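Local coordinates for protein CofB (Escherichia coli, PDB 5AX6) that serves as the minor pilin subunit of the CFA/III type IVb pilus of enterotoxigenic bacteria and probably takes part in pilus assembly as a homotrimer, at residues G20-I33 against G99-E111. Residues are numbered along the deposited sequence; the frame is centred on the assembly and turned at random.
Sequences GIVDFVAEEQITVI and GNYEFSKDYIPCE. With ACT (acetate ion), chain B.
Phe24, on the last turns of helix 4-25, turns its edge to the face of Tyr107 and, offset, to that of Phe103, an aromatic cluster that ties the long N-terminal helix of the pilin domain to the loop between strands 75-76 and 121-130. Its CD1 lies over the Tyr107 ring, 3.5 Å from Tyr107 CE2, with the planes 72° apart, while CE1 reaches Phe103 CE1 at 3.6 Å. With CG anti to the backbone N (chi1 -179°), the Phe24 ring is swung toward Tyr107 and Phe103; CB, placed by the helix backbone, makes a CH-pi contact over the Tyr107 face. Ile30 CD1 meets the edge of Phe103. Beyond the cluster, Tyr107 OH donates to Glu27 OE1 at 2.5 Å, arriving from above the carboxylate plane. The extended Lys105 chain brings NZ to the syn lone pair of Glu27 OE2, a salt bridge of 2.6 Å. In the second subunit Arg240 makes a long, weak ion pair with Glu27 OE1, while Asp238 brings a like charge close to OE2, so the local charge balance probably depends on trimer packing. A leucine in place of Tyr107 would probably strip Phe24 of one of its two edge-to-face partners and leave Glu27 OE1 without its hydroxyl donor. Gly20 CA approaches Tyr107 O closely, where a side chain would clash. Farther along, strand 29-34 meets the loop in a single beta bridge, Val32 with Phe103: Ser104 N donates to Thr31 O, and Ile33 N donates to Glu102 O at 2.8 Å. Arg89 pairs with the Glu102 carboxylate. One water links bridge and cluster, donating to both Thr31 O and Tyr107 OH, 2.8 Å from each.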
loop_
_atom_site.group_PDB
_atom_site.type_symbol
_atom_site.label_atom_id
_atom_site.label_comp_id
_atom_site.label_asym_id
_atom_site.label_seq_id
_atom_site.Cartn_x
_atom_site.Cartn_y
_atom_site.Cartn_z
ATOM N N GLY A 20 -30.327 -1.963 -8.352
ATOM C CA GLY A 20 -29.921 -1.188 -9.512
ATOM C C GLY A 20 -30.688 0.110 -9.664
ATOM O O GLY A 20 -30.101 1.161 -9.951
ATOM N N ILE A 21 -32.005 0.056 -9.463
ATOM C CA ILE A 21 -32.809 1.261 -9.557
ATOM C C ILE A 21 -32.372 2.229 -8.443
ATOM O O ILE A 21 -32.217 3.419 -8.660
ATOM C CB ILE A 21 -34.318 0.961 -9.431
ATOM C CG1 ILE A 21 -34.824 0.146 -10.631
ATOM C CG2 ILE A 21 -35.099 2.245 -9.309
ATOM C CD1 ILE A 21 -34.786 0.919 -11.936
ATOM N N VAL A 22 -32.156 1.702 -7.251
ATOM C CA VAL A 22 -31.726 2.552 -6.136
ATOM C C VAL A 22 -30.352 3.170 -6.396
ATOM O O VAL A 22 -30.120 4.342 -6.077
ATOM C CB VAL A 22 -31.728 1.748 -4.834
ATOM C CG1 VAL A 22 -31.045 2.523 -3.707
ATOM C CG2 VAL A 22 -33.188 1.384 -4.465
ATOM N N ASP A 23 -29.460 2.398 -7.017
ATOM C CA ASP A 23 -28.134 2.905 -7.369
ATOM C C ASP A 23 -28.249 4.105 -8.295
ATOM O O ASP A 23 -27.524 5.085 -8.154
ATOM C CB ASP A 23 -27.279 1.818 -8.049
ATOM C CG ASP A 23 -26.647 0.839 -7.066
ATOM O OD1 ASP A 23 -26.627 1.094 -5.841
ATOM O OD2 ASP A 23 -26.155 -0.207 -7.537
ATOM N N PHE A 24 -29.183 4.024 -9.242
ATOM C CA PHE A 24 -29.413 5.095 -10.206
ATOM C C PHE A 24 -29.944 6.350 -9.514
ATOM O O PHE A 24 -29.465 7.472 -9.756
ATOM C CB PHE A 24 -30.390 4.617 -11.282
ATOM C CG PHE A 24 -30.679 5.636 -12.360
ATOM C CD1 PHE A 24 -29.704 5.995 -13.277
ATOM C CD2 PHE A 24 -31.939 6.210 -12.465
ATOM C CE1 PHE A 24 -29.971 6.934 -14.277
ATOM C CE2 PHE A 24 -32.220 7.129 -13.467
ATOM C CZ PHE A 24 -31.240 7.490 -14.372
ATOM N N VAL A 25 -30.945 6.153 -8.660
ATOM C CA VAL A 25 -31.502 7.252 -7.877
ATOM C C VAL A 25 -30.397 7.929 -7.057
ATOM O O VAL A 25 -30.380 9.159 -6.907
ATOM C CB VAL A 25 -32.629 6.756 -6.945
ATOM C CG1 VAL A 25 -33.009 7.813 -5.894
ATOM C CG2 VAL A 25 -33.855 6.381 -7.760
ATOM N N ALA A 26 -29.476 7.125 -6.531
ATOM C CA ALA A 26 -28.432 7.650 -5.637
ATOM C C ALA A 26 -27.279 8.358 -6.363
ATOM O O ALA A 26 -26.314 8.805 -5.727
ATOM C CB ALA A 26 -27.886 6.534 -4.777
ATOM N N GLU A 27 -27.354 8.462 -7.688
ATOM C CA GLU A 27 -26.339 9.223 -8.419
ATOM C C GLU A 27 -26.941 10.484 -9.018
ATOM O O GLU A 27 -27.615 10.424 -10.040
ATOM C CB GLU A 27 -25.691 8.367 -9.524
ATOM C CG GLU A 27 -24.904 7.195 -8.983
ATOM C CD GLU A 27 -24.324 6.287 -10.071
ATOM O OE1 GLU A 27 -24.384 6.649 -11.267
ATOM O OE2 GLU A 27 -23.809 5.205 -9.716
ATOM N N GLU A 28 -26.704 11.634 -8.393
ATOM C CA GLU A 28 -27.210 12.873 -8.959
ATOM C C GLU A 28 -26.425 13.273 -10.198
ATOM O O GLU A 28 -26.984 13.839 -11.140
ATOM C CB GLU A 28 -27.175 14.001 -7.931
ATOM C CG GLU A 28 -27.657 15.313 -8.503
ATOM C CD GLU A 28 -28.281 16.207 -7.450
ATOM O OE1 GLU A 28 -28.416 15.757 -6.292
ATOM O OE2 GLU A 28 -28.639 17.355 -7.786
ATOM N N GLN A 29 -25.126 12.988 -10.182
ATOM C CA GLN A 29 -24.275 13.147 -11.351
ATOM C C GLN A 29 -23.971 11.760 -11.907
ATOM O O GLN A 29 -23.567 10.870 -11.160
ATOM C CB GLN A 29 -22.978 13.880 -10.993
ATOM C CG GLN A 29 -23.187 15.311 -10.490
ATOM C CD GLN A 29 -23.765 16.243 -11.552
ATOM O OE1 GLN A 29 -24.928 16.659 -11.474
ATOM N NE2 GLN A 29 -22.952 16.587 -12.539
ATOM N N ILE A 30 -24.178 11.563 -13.205
ATOM C CA ILE A 30 -23.946 10.241 -13.789
ATOM C C ILE A 30 -22.989 10.304 -14.959
ATOM O O ILE A 30 -22.847 11.348 -15.593
ATOM C CB ILE A 30 -25.261 9.577 -14.274
ATOM C CG1 ILE A 30 -25.965 10.471 -15.292
ATOM C CG2 ILE A 30 -26.177 9.322 -13.107
ATOM C CD1 ILE A 30 -27.183 9.815 -15.930
ATOM N N THR A 31 -22.347 9.175 -15.248
ATOM C CA THR A 31 -21.456 9.070 -16.395
ATOM C C THR A 31 -22.213 8.479 -17.588
ATOM O O THR A 31 -22.767 7.387 -17.498
ATOM C CB THR A 31 -20.217 8.188 -16.086
ATOM O OG1 THR A 31 -19.539 8.690 -14.926
ATOM C CG2 THR A 31 -19.251 8.198 -17.266
ATOM N N VAL A 32 -22.244 9.217 -18.691
ATOM C CA VAL A 32 -22.850 8.725 -19.927
ATOM C C VAL A 32 -21.831 8.777 -21.049
ATOM O O VAL A 32 -20.766 9.374 -20.899
ATOM C CB VAL A 32 -24.083 9.544 -20.327
ATOM C CG1 VAL A 32 -25.186 9.394 -19.268
ATOM C CG2 VAL A 32 -23.711 11.007 -20.520
ATOM N N ILE A 33 -22.153 8.136 -22.168
ATOM C CA ILE A 33 -21.319 8.208 -23.357
ATOM C C ILE A 33 -21.990 9.134 -24.359
ATOM O O ILE A 33 -23.154 8.934 -24.701
ATOM C CB ILE A 33 -21.111 6.819 -24.012
ATOM C CG1 ILE A 33 -20.759 5.759 -22.965
ATOM C CG2 ILE A 33 -20.072 6.902 -25.128
ATOM C CD1 ILE A 33 -19.472 6.025 -22.233
ATOM N N GLY A 99 -34.849 5.621 -25.502
ATOM C CA GLY A 99 -34.152 6.191 -24.358
ATOM C C GLY A 99 -33.086 7.154 -24.858
ATOM O O GLY A 99 -32.523 6.961 -25.937
ATOM N N ASN A 100 -32.799 8.190 -24.081
ATOM C CA ASN A 100 -31.903 9.246 -24.540
ATOM C C ASN A 100 -30.502 9.179 -23.949
ATOM O O ASN A 100 -29.653 10.007 -24.279
ATOM C CB ASN A 100 -32.518 10.613 -24.234
ATOM C CG ASN A 100 -33.623 10.979 -25.202
ATOM O OD1 ASN A 100 -33.619 10.543 -26.356
ATOM N ND2 ASN A 100 -34.575 11.780 -24.740
ATOM N N TYR A 101 -30.256 8.194 -23.089
ATOM C CA TYR A 101 -29.002 8.135 -22.358
ATOM C C TYR A 101 -28.258 6.825 -22.518
ATOM O O TYR A 101 -28.776 5.733 -22.227
ATOM C CB TYR A 101 -29.256 8.409 -20.865
ATOM C CG TYR A 101 -29.948 9.726 -20.674
ATOM C CD1 TYR A 101 -29.227 10.912 -20.687
ATOM C CD2 TYR A 101 -31.320 9.789 -20.532
ATOM C CE1 TYR A 101 -29.855 12.122 -20.540
ATOM C CE2 TYR A 101 -31.964 10.997 -20.388
ATOM C CZ TYR A 101 -31.224 12.157 -20.392
ATOM O OH TYR A 101 -31.856 13.358 -20.250
ATOM N N GLU A 102 -27.020 6.939 -22.977
ATOM C CA GLU A 102 -26.127 5.806 -22.977
ATOM C C GLU A 102 -25.347 5.788 -21.674
ATOM O O GLU A 102 -24.227 6.298 -21.622
ATOM C CB GLU A 102 -25.167 5.859 -24.173
ATOM C CG GLU A 102 -24.218 4.666 -24.249
ATOM C CD GLU A 102 -24.943 3.332 -24.425
ATOM O OE1 GLU A 102 -26.166 3.339 -24.665
ATOM O OE2 GLU A 102 -24.289 2.273 -24.328
ATOM N N PHE A 103 -25.939 5.225 -20.621
ATOM C CA PHE A 103 -25.226 5.062 -19.355
ATOM C C PHE A 103 -23.922 4.291 -19.554
ATOM O O PHE A 103 -23.863 3.358 -20.352
ATOM C CB PHE A 103 -26.124 4.364 -18.332
ATOM C CG PHE A 103 -27.485 4.995 -18.213
ATOM C CD1 PHE A 103 -27.612 6.303 -17.779
ATOM C CD2 PHE A 103 -28.629 4.291 -18.555
ATOM C CE1 PHE A 103 -28.857 6.899 -17.674
ATOM C CE2 PHE A 103 -29.878 4.882 -18.450
ATOM C CZ PHE A 103 -29.993 6.179 -18.022
ATOM N N SER A 104 -22.865 4.684 -18.845
ATOM C CA SER A 104 -21.559 4.040 -19.040
ATOM C C SER A 104 -21.541 2.638 -18.469
ATOM O O SER A 104 -20.716 1.823 -18.861
ATOM C CB SER A 104 -20.427 4.864 -18.411
ATOM O OG SER A 104 -20.599 4.974 -17.012
ATOM N N LYS A 105 -22.461 2.369 -17.547
ATOM C CA LYS A 105 -22.605 1.064 -16.916
ATOM C C LYS A 105 -24.078 0.683 -16.907
ATOM O O LYS A 105 -24.926 1.561 -16.971
ATOM C CB LYS A 105 -22.080 1.119 -15.485
ATOM C CG LYS A 105 -22.914 2.088 -14.619
ATOM C CD LYS A 105 -22.402 2.204 -13.184
ATOM C CE LYS A 105 -23.036 3.396 -12.452
ATOM N NZ LYS A 105 -22.295 3.700 -11.187
ATOM N N ASP A 106 -24.399 -0.601 -16.795
ATOM C CA ASP A 106 -25.801 -1.000 -16.635
ATOM C C ASP A 106 -26.223 -0.981 -15.170
ATOM O O ASP A 106 -25.659 -1.693 -14.346
ATOM C CB ASP A 106 -26.039 -2.397 -17.208
ATOM C CG ASP A 106 -25.751 -2.468 -18.691
ATOM O OD1 ASP A 106 -26.432 -1.759 -19.458
ATOM O OD2 ASP A 106 -24.844 -3.228 -19.082
ATOM N N TYR A 107 -27.221 -0.176 -14.839
ATOM C CA TYR A 107 -27.777 -0.228 -13.489
ATOM C C TYR A 107 -28.591 -1.496 -13.327
ATOM O O TYR A 107 -28.489 -2.201 -12.323
ATOM C CB TYR A 107 -28.635 1.005 -13.221
ATOM C CG TYR A 107 -27.824 2.270 -13.238
ATOM C CD1 TYR A 107 -27.176 2.729 -12.085
ATOM C CD2 TYR A 107 -27.687 3.002 -14.404
ATOM C CE1 TYR A 107 -26.421 3.897 -12.103
ATOM C CE2 TYR A 107 -26.932 4.165 -14.437
ATOM C CZ TYR A 107 -26.301 4.605 -13.290
ATOM O OH TYR A 107 -25.562 5.760 -13.346
ATOM N N ILE A 108 -29.418 -1.767 -14.334
ATOM C CA ILE A 108 -30.145 -3.020 -14.430
ATOM C C ILE A 108 -29.938 -3.555 -15.846
ATOM O O ILE A 108 -29.607 -2.794 -16.751
ATOM C CB ILE A 108 -31.649 -2.846 -14.143
ATOM C CG1 ILE A 108 -32.274 -1.886 -15.158
ATOM C CG2 ILE A 108 -31.862 -2.328 -12.711
ATOM C CD1 ILE A 108 -33.783 -1.645 -14.954
ATOM N N PRO A 109 -30.130 -4.862 -16.033
ATOM C CA PRO A 109 -29.907 -5.460 -17.358
ATOM C C PRO A 109 -30.850 -4.911 -18.428
ATOM O O PRO A 109 -31.987 -4.551 -18.124
ATOM C CB PRO A 109 -30.163 -6.959 -17.121
ATOM C CG PRO A 109 -30.786 -7.071 -15.757
ATOM C CD PRO A 109 -30.328 -5.873 -14.981
ATOM N N CYS A 110 -30.383 -4.853 -19.671
ATOM C CA CYS A 110 -31.233 -4.469 -20.785
ATOM C C CYS A 110 -32.511 -5.283 -20.801
ATOM O O CYS A 110 -33.618 -4.754 -20.931
ATOM C CB CYS A 110 -30.485 -4.663 -22.107
ATOM S SG CYS A 110 -29.068 -3.556 -22.256
ATOM N N GLU A 111 -32.341 -6.588 -20.663
ATOM C CA GLU A 111 -33.465 -7.500 -20.672
ATOM C C GLU A 111 -33.861 -7.798 -19.236
ATOM O O GLU A 111 -33.008 -8.147 -18.424
ATOM C CB GLU A 111 -33.077 -8.779 -21.422
ATOM C CG GLU A 111 -34.159 -9.820 -21.520
ATOM C CD GLU A 111 -33.711 -11.005 -22.368
ATOM O OE1 GLU A 111 -32.633 -10.912 -23.001
ATOM O OE2 GLU A 111 -34.444 -12.014 -22.395
HETATM C C ACT B . -35.572 13.748 -20.382
HETATM O O ACT B . -34.951 14.513 -19.606
HETATM O OXT ACT B . -36.795 13.538 -20.127
HETATM C CH3 ACT B . -34.861 13.139 -21.554
HETATM O O HOH W 1 -24.039 5.634 -15.740
HETATM O O HOH W 2 -25.672 9.452 -23.736
#